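Local atomic coordinates of glutamine cyclotransferase (Zymomonas mobilis, PDB entry 3NOL), a protein that catalyses, as a glutaminyl cyclase, the conversion of N-terminal glutamine to pyroglutamate, and is built as a beta-propeller. Residues P146-L151 / V195-E200; D181-A186 / K203-I208. All blocks are in the same frame, centred on the assembly; numbering follows the deposited sequence.

How the interactions relate
Strand 193-197 runs through both interactions. In interaction 1 it turns Ile197 toward strand 147-151 of the adjacent sheet; in interaction 2 it lies between strands 183-188 and 204-209, whose side chains meet over its opposite face, beside Arg196. The three strands are joined by backbone bonds, probably including Ile197 N to Ile184 O at 2.7 Å and Thr205 N to Arg196 O at 2.8 Å. The two contacts have centres about 9 Å apart. Interaction 2 comes nearer the bound calcium: the Phe185 side chain is about 8 Å from the ion, that of Leu148 in interaction 1 about 12 Å. Strand 183-188 pairs with strand 177-180, whose Leu177 and Glu178 belong to the calcium site.

Interaction 1. Residues P146-L151 / V195-E200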
loop_
_atom_site.group_PDB
_atom_site.type_symbol
_atom_site.label_atom_id
_atom_site.label_comp_id
_atom_site.label_asym_id
_atom_site.label_seq_id
_atom_site.Cartn_x
_atom_site.Cartn_y
_atom_site.Cartn_z
ATOM N N PRO A 146 -8.083 -13.268 -3.614
ATOM C CA PRO A 146 -6.734 -13.868 -3.776
ATOM C C PRO A 146 -5.999 -13.500 -5.071
ATOM O O PRO A 146 -4.830 -13.871 -5.248
ATOM C CB PRO A 146 -7.013 -15.386 -3.775
ATOM C CG PRO A 146 -8.325 -15.526 -3.087
ATOM C CD PRO A 146 -9.122 -14.317 -3.598
ATOM N N VAL A 147 -6.687 -12.808 -5.967
ATOM C CA VAL A 147 -6.170 -12.633 -7.336
ATOM C C VAL A 147 -5.396 -11.316 -7.452
ATOM O O VAL A 147 -5.937 -10.242 -7.106
ATOM C CB VAL A 147 -7.298 -12.664 -8.367
ATOM C CG1 VAL A 147 -6.722 -12.433 -9.785
ATOM C CG2 VAL A 147 -8.064 -13.985 -8.308
ATOM N N LEU A 148 -4.149 -11.406 -7.920
ATOM C CA LEU A 148 -3.350 -10.221 -8.279
ATOM C C LEU A 148 -3.249 -10.095 -9.805
ATOM O O LEU A 148 -3.114 -11.101 -10.514
ATOM C CB LEU A 148 -1.929 -10.310 -7.700
ATOM C CG LEU A 148 -1.753 -10.333 -6.174
ATOM C CD1 LEU A 148 -0.259 -10.492 -5.802
ATOM C CD2 LEU A 148 -2.329 -9.029 -5.587
ATOM N N ARG A 149 -3.288 -8.862 -10.296
ATOM C CA ARG A 149 -3.190 -8.591 -11.728
ATOM C C ARG A 149 -1.985 -7.730 -12.009
ATOM O O ARG A 149 -1.759 -6.715 -11.313
ATOM C CB ARG A 149 -4.439 -7.869 -12.216
ATOM C CG ARG A 149 -5.641 -8.761 -12.308
ATOM C CD ARG A 149 -6.881 -7.906 -12.548
ATOM N NE ARG A 149 -7.538 -7.488 -11.308
ATOM C CZ ARG A 149 -8.547 -6.613 -11.243
ATOM N NH1 ARG A 149 -9.105 -6.340 -10.074
ATOM N NH2 ARG A 149 -8.999 -6.018 -12.349
ATOM N N PHE A 150 -1.222 -8.148 -13.016
ATOM C CA PHE A 150 -0.065 -7.399 -13.499
ATOM C C PHE A 150 -0.525 -6.628 -14.717
ATOM O O PHE A 150 -0.910 -7.251 -15.723
ATOM C CB PHE A 150 1.070 -8.344 -13.898
ATOM C CG PHE A 150 1.692 -9.082 -12.748
ATOM C CD1 PHE A 150 2.984 -8.748 -12.311
ATOM C CD2 PHE A 150 1.008 -10.123 -12.110
ATOM C CE1 PHE A 150 3.584 -9.443 -11.248
ATOM C CE2 PHE A 150 1.586 -10.810 -11.036
ATOM C CZ PHE A 150 2.877 -10.483 -10.604
ATOM N N LEU A 151 -0.466 -5.298 -14.629
ATOM C CA LEU A 151 -0.906 -4.427 -15.716
ATOM C C LEU A 151 0.242 -3.984 -16.608
ATOM O O LEU A 151 1.307 -3.603 -16.108
ATOM C CB LEU A 151 -1.629 -3.187 -15.179
ATOM C CG LEU A 151 -2.767 -3.348 -14.145
ATOM C CD1 LEU A 151 -3.413 -1.992 -13.810
ATOM C CD2 LEU A 151 -3.834 -4.354 -14.561
ATOM N N VAL A 195 1.961 -10.490 4.226
ATOM C CA VAL A 195 2.506 -11.669 3.538
ATOM C C VAL A 195 3.513 -11.267 2.479
ATOM O O VAL A 195 3.393 -10.224 1.836
ATOM C CB VAL A 195 1.426 -12.597 2.946
ATOM C CG1 VAL A 195 0.577 -13.227 4.081
ATOM C CG2 VAL A 195 0.566 -11.871 1.917
ATOM N N ARG A 196 4.520 -12.116 2.340
ATOM C CA ARG A 196 5.551 -11.963 1.324
ATOM C C ARG A 196 5.228 -13.002 0.246
ATOM O O ARG A 196 5.168 -14.193 0.542
ATOM C CB ARG A 196 6.938 -12.219 1.941
ATOM C CG ARG A 196 7.239 -11.324 3.144
ATOM C CD ARG A 196 8.515 -11.730 3.878
ATOM N NE ARG A 196 9.689 -11.429 3.068
ATOM C CZ ARG A 196 10.909 -11.203 3.556
ATOM N NH1 ARG A 196 11.896 -10.917 2.719
ATOM N NH2 ARG A 196 11.132 -11.217 4.870
ATOM N N ILE A 197 5.015 -12.531 -0.981
ATOM C CA ILE A 197 4.514 -13.355 -2.072
ATOM C C ILE A 197 5.559 -13.526 -3.178
ATOM O O ILE A 197 6.148 -12.530 -3.659
ATOM C CB ILE A 197 3.207 -12.746 -2.673
ATOM C CG1 ILE A 197 2.108 -12.649 -1.600
ATOM C CG2 ILE A 197 2.731 -13.582 -3.832
ATOM C CD1 ILE A 197 0.954 -11.688 -1.976
ATOM N N ASP A 198 5.786 -14.784 -3.566
ATOM C CA ASP A 198 6.660 -15.104 -4.698
ATOM C C ASP A 198 5.935 -14.687 -5.992
ATOM O O ASP A 198 4.915 -15.255 -6.333
ATOM C CB ASP A 198 6.958 -16.616 -4.688
ATOM C CG ASP A 198 7.916 -17.054 -5.799
ATOM O OD1 ASP A 198 8.050 -16.352 -6.826
ATOM O OD2 ASP A 198 8.540 -18.121 -5.616
ATOM N N PRO A 199 6.466 -13.697 -6.723
ATOM C CA PRO A 199 5.737 -13.231 -7.908
ATOM C C PRO A 199 5.661 -14.263 -9.059
ATOM O O PRO A 199 4.830 -14.088 -9.941
ATOM C CB PRO A 199 6.515 -11.980 -8.342
ATOM C CG PRO A 199 7.921 -12.227 -7.849
ATOM C CD PRO A 199 7.729 -12.959 -6.516
ATOM N N GLU A 200 6.524 -15.294 -9.044
ATOM C CA GLU A 200 6.552 -16.362 -10.067
ATOM C C GLU A 200 5.420 -17.365 -9.886
ATOM O O GLU A 200 4.955 -17.968 -10.860
ATOM C CB GLU A 200 7.905 -17.112 -10.075
ATOM C CG GLU A 200 9.099 -16.247 -10.569
ATOM C CD GLU A 200 10.443 -17.000 -10.731
ATOM O OE1 GLU A 200 11.450 -16.334 -11.110
ATOM O OE2 GLU A 200 10.517 -18.229 -10.501
#
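Leu148 and Ile197 reach toward each other from two different sheets and meet tip to tip, Leu148 CD1 lying 4.2 Å from Ile197 CD1. Leu148 has CG anti to its carbonyl carbon (chi1 -63°) and an extended second torsion, which sends CD1 straight out across the gap; Ile197 answers with the end of its longer branch. These two methyl ends span a wide separation, for even the nearest alpha carbons, Leu148 CA and Pro199 CA, are 9.6 Å apart. Val164, which touches both side chains, and Ile184, which packs against Leu148 and Pro199, flank the meeting point.

Farther along the strand, Phe150 makes a different kind of contact. Its ring points at the turn after strand 193-197, and the leading atom, CZ, comes within 4.2 Å of Pro199 O, the oxygen approaching the ring obliquely. Arg160 ties this corner together: its NH2 hydrogen-bonds Pro199 O, and its guanidinium group forms a cation-pi interaction with Phe150. The turn has its own internal brace. Asp198 OD1 accepts from Glu200 N at 2.9 Å (N-H...O angle 150°), met on its anti side and 33° out of the carboxylate plane, in an Asx turn that spans Pro199.

No hydrogen bond joins the two segments directly; what joins them is loose van der Waals contact, between two methyls and between the Phe150 ring and the Pro199 carbonyl oxygen. Strand 147-151 belongs to one blade and strand 193-197 to the next, and this face-to-face apolar packing of successive four-stranded blades is characteristic of the beta-propeller fold.

Interaction 2. Residues D181-A186 / K203-I208; sequences DGEIFA and KVTGII
Glu183 and Thr205 bring their polar ends together without quite touching: Glu183 OE2 stands 3.7 Å from Thr205 OG1, and two waters bridge the pair. Water 1 donates to Glu183 OE2 at 3.1 Å and lies 2.6 Å from Thr205 OG1. Water 2 donates to Glu183 OE2 at 2.7 Å, and is 3.0 Å from Thr205 OG1. The hydroxyl sits between the backbone N and the carbonyl carbon of Thr205 (chi1 59°), turned toward the two waters and toward Arg196 O, with which it makes a weak hydrogen bond. Glu183 is extended beyond CG, long enough to reach over the intervening strand; its OE1 forms a salt bridge with Arg196 NE, so the carboxylate is gripped from more than one direction.

Two residues on from Glu183 and three from Thr205, the contact turns apolar; the extra residue reflects a classic beta bulge that sets Thr205 and Gly206 against the single Arg196. Phe185 and Ile208 cross at about a right angle. With Phe185 CG beside the backbone N (chi1 -76°), the ring's far end comes closer to Ile208 than its CB bond suggests. Ile208 CG1 lies anti to the carbonyl carbon (chi1 -60°), and a nearly extended chi2 carries CD1 obliquely to the ring, 3.7 Å from Phe185 CE2. Both side chains also pack on Arg196.

Side chains of 183-188 and 204-209 thus meet across 193-197, antiparallel to both, within one beta-propeller blade.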
loop_
_atom_site.group_PDB
_atom_site.type_symbol
_atom_site.label_atom_id
_atom_site.label_comp_id
_atom_site.label_asym_id
_atom_site.label_seq_id
_atom_site.Cartn_x
_atom_site.Cartn_y
_atom_site.Cartn_z
ATOM N N ASP A 181 12.284 -5.742 -2.995
ATOM C CA ASP A 181 13.422 -6.590 -3.379
ATOM C C ASP A 181 12.985 -7.930 -4.012
ATOM O O ASP A 181 13.423 -8.993 -3.590
ATOM C CB ASP A 181 14.344 -6.794 -2.169
ATOM C CG ASP A 181 15.110 -5.523 -1.795
ATOM O OD1 ASP A 181 14.895 -4.446 -2.419
ATOM O OD2 ASP A 181 15.924 -5.611 -0.853
ATOM N N GLY A 182 12.116 -7.850 -5.020
ATOM C CA GLY A 182 11.768 -9.010 -5.846
ATOM C C GLY A 182 10.570 -9.786 -5.329
ATOM O O GLY A 182 10.146 -10.756 -5.967
ATOM N N GLU A 183 10.026 -9.359 -4.179
ATOM C CA GLU A 183 8.817 -9.958 -3.611
ATOM C C GLU A 183 7.636 -8.983 -3.576
ATOM O O GLU A 183 7.817 -7.762 -3.495
ATOM C CB GLU A 183 9.092 -10.483 -2.192
ATOM C CG GLU A 183 10.118 -11.587 -2.183
ATOM C CD GLU A 183 10.270 -12.273 -0.845
ATOM O OE1 GLU A 183 9.897 -11.695 0.192
ATOM O OE2 GLU A 183 10.787 -13.416 -0.846
ATOM N N ILE A 184 6.425 -9.530 -3.611
ATOM C CA ILE A 184 5.252 -8.679 -3.383
ATOM C C ILE A 184 4.862 -8.794 -1.902
ATOM O O ILE A 184 4.522 -9.880 -1.433
ATOM C CB ILE A 184 4.046 -9.071 -4.297
ATOM C CG1 ILE A 184 4.426 -9.007 -5.790
ATOM C CG2 ILE A 184 2.802 -8.207 -3.935
ATOM C CD1 ILE A 184 3.533 -9.825 -6.655
ATOM N N PHE A 185 4.978 -7.697 -1.158
ATOM C CA PHE A 185 4.452 -7.637 0.218
ATOM C C PHE A 185 2.990 -7.163 0.139
ATOM O O PHE A 185 2.685 -6.197 -0.581
ATOM C CB PHE A 185 5.235 -6.631 1.051
ATOM C CG PHE A 185 6.625 -7.116 1.518
ATOM C CD1 PHE A 185 7.341 -8.114 0.823
ATOM C CD2 PHE A 185 7.205 -6.524 2.635
ATOM C CE1 PHE A 185 8.624 -8.525 1.253
ATOM C CE2 PHE A 185 8.490 -6.906 3.084
ATOM C CZ PHE A 185 9.204 -7.915 2.384
ATOM N N ALA A 186 2.099 -7.804 0.897
ATOM C CA ALA A 186 0.692 -7.375 0.900
ATOM C C ALA A 186 0.115 -7.349 2.295
ATOM O O ALA A 186 0.300 -8.309 3.054
ATOM C CB ALA A 186 -0.158 -8.308 0.044
ATOM N N LYS A 203 2.663 -18.018 -4.448
ATOM C CA LYS A 203 2.766 -18.626 -3.122
ATOM C C LYS A 203 3.340 -17.676 -2.071
ATOM O O LYS A 203 4.322 -16.953 -2.314
ATOM C CB LYS A 203 3.622 -19.914 -3.176
ATOM C CG LYS A 203 3.042 -20.995 -4.073
ATOM C CD LYS A 203 3.962 -22.230 -4.092
ATOM C CE LYS A 203 3.546 -23.219 -5.167
ATOM N NZ LYS A 203 2.311 -23.940 -4.744
ATOM N N VAL A 204 2.711 -17.669 -0.900
ATOM C CA VAL A 204 3.246 -16.944 0.245
ATOM C C VAL A 204 4.518 -17.678 0.724
ATOM O O VAL A 204 4.486 -18.871 1.009
ATOM C CB VAL A 204 2.187 -16.815 1.373
ATOM C CG1 VAL A 204 2.806 -16.306 2.659
ATOM C CG2 VAL A 204 1.000 -15.915 0.906
ATOM N N THR A 205 5.630 -16.953 0.766
ATOM C CA THR A 205 6.903 -17.513 1.202
ATOM C C THR A 205 7.353 -17.007 2.569
ATOM O O THR A 205 8.395 -17.435 3.069
ATOM C CB THR A 205 7.995 -17.239 0.168
ATOM O OG1 THR A 205 8.110 -15.827 -0.008
ATOM C CG2 THR A 205 7.628 -17.914 -1.177
ATOM N N GLY A 206 6.592 -16.085 3.153
ATOM C CA GLY A 206 6.891 -15.582 4.481
ATOM C C GLY A 206 5.758 -14.728 5.009
ATOM O O GLY A 206 4.948 -14.178 4.226
ATOM N N ILE A 207 5.709 -14.627 6.329
ATOM C CA ILE A 207 4.673 -13.868 6.980
ATOM C C ILE A 207 5.318 -12.974 8.020
ATOM O O ILE A 207 6.024 -13.447 8.926
ATOM C CB ILE A 207 3.586 -14.776 7.651
ATOM C CG1 ILE A 207 2.916 -15.697 6.610
ATOM C CG2 ILE A 207 2.546 -13.895 8.366
ATOM C CD1 ILE A 207 2.299 -16.992 7.209
ATOM N N ILE A 208 5.062 -11.678 7.872
ATOM C CA ILE A 208 5.490 -10.676 8.846
ATOM C C ILE A 208 4.390 -10.453 9.872
ATOM O O ILE A 208 3.279 -10.059 9.531
ATOM C CB ILE A 208 5.845 -9.359 8.140
ATOM C CG1 ILE A 208 6.999 -9.599 7.144
ATOM C CG2 ILE A 208 6.154 -8.259 9.168
ATOM C CD1 ILE A 208 7.004 -8.591 5.980
HETATM O O HOH W 1 9.448 -14.471 1.785
HETATM O O HOH W 2 9.767 -15.338 -2.497
#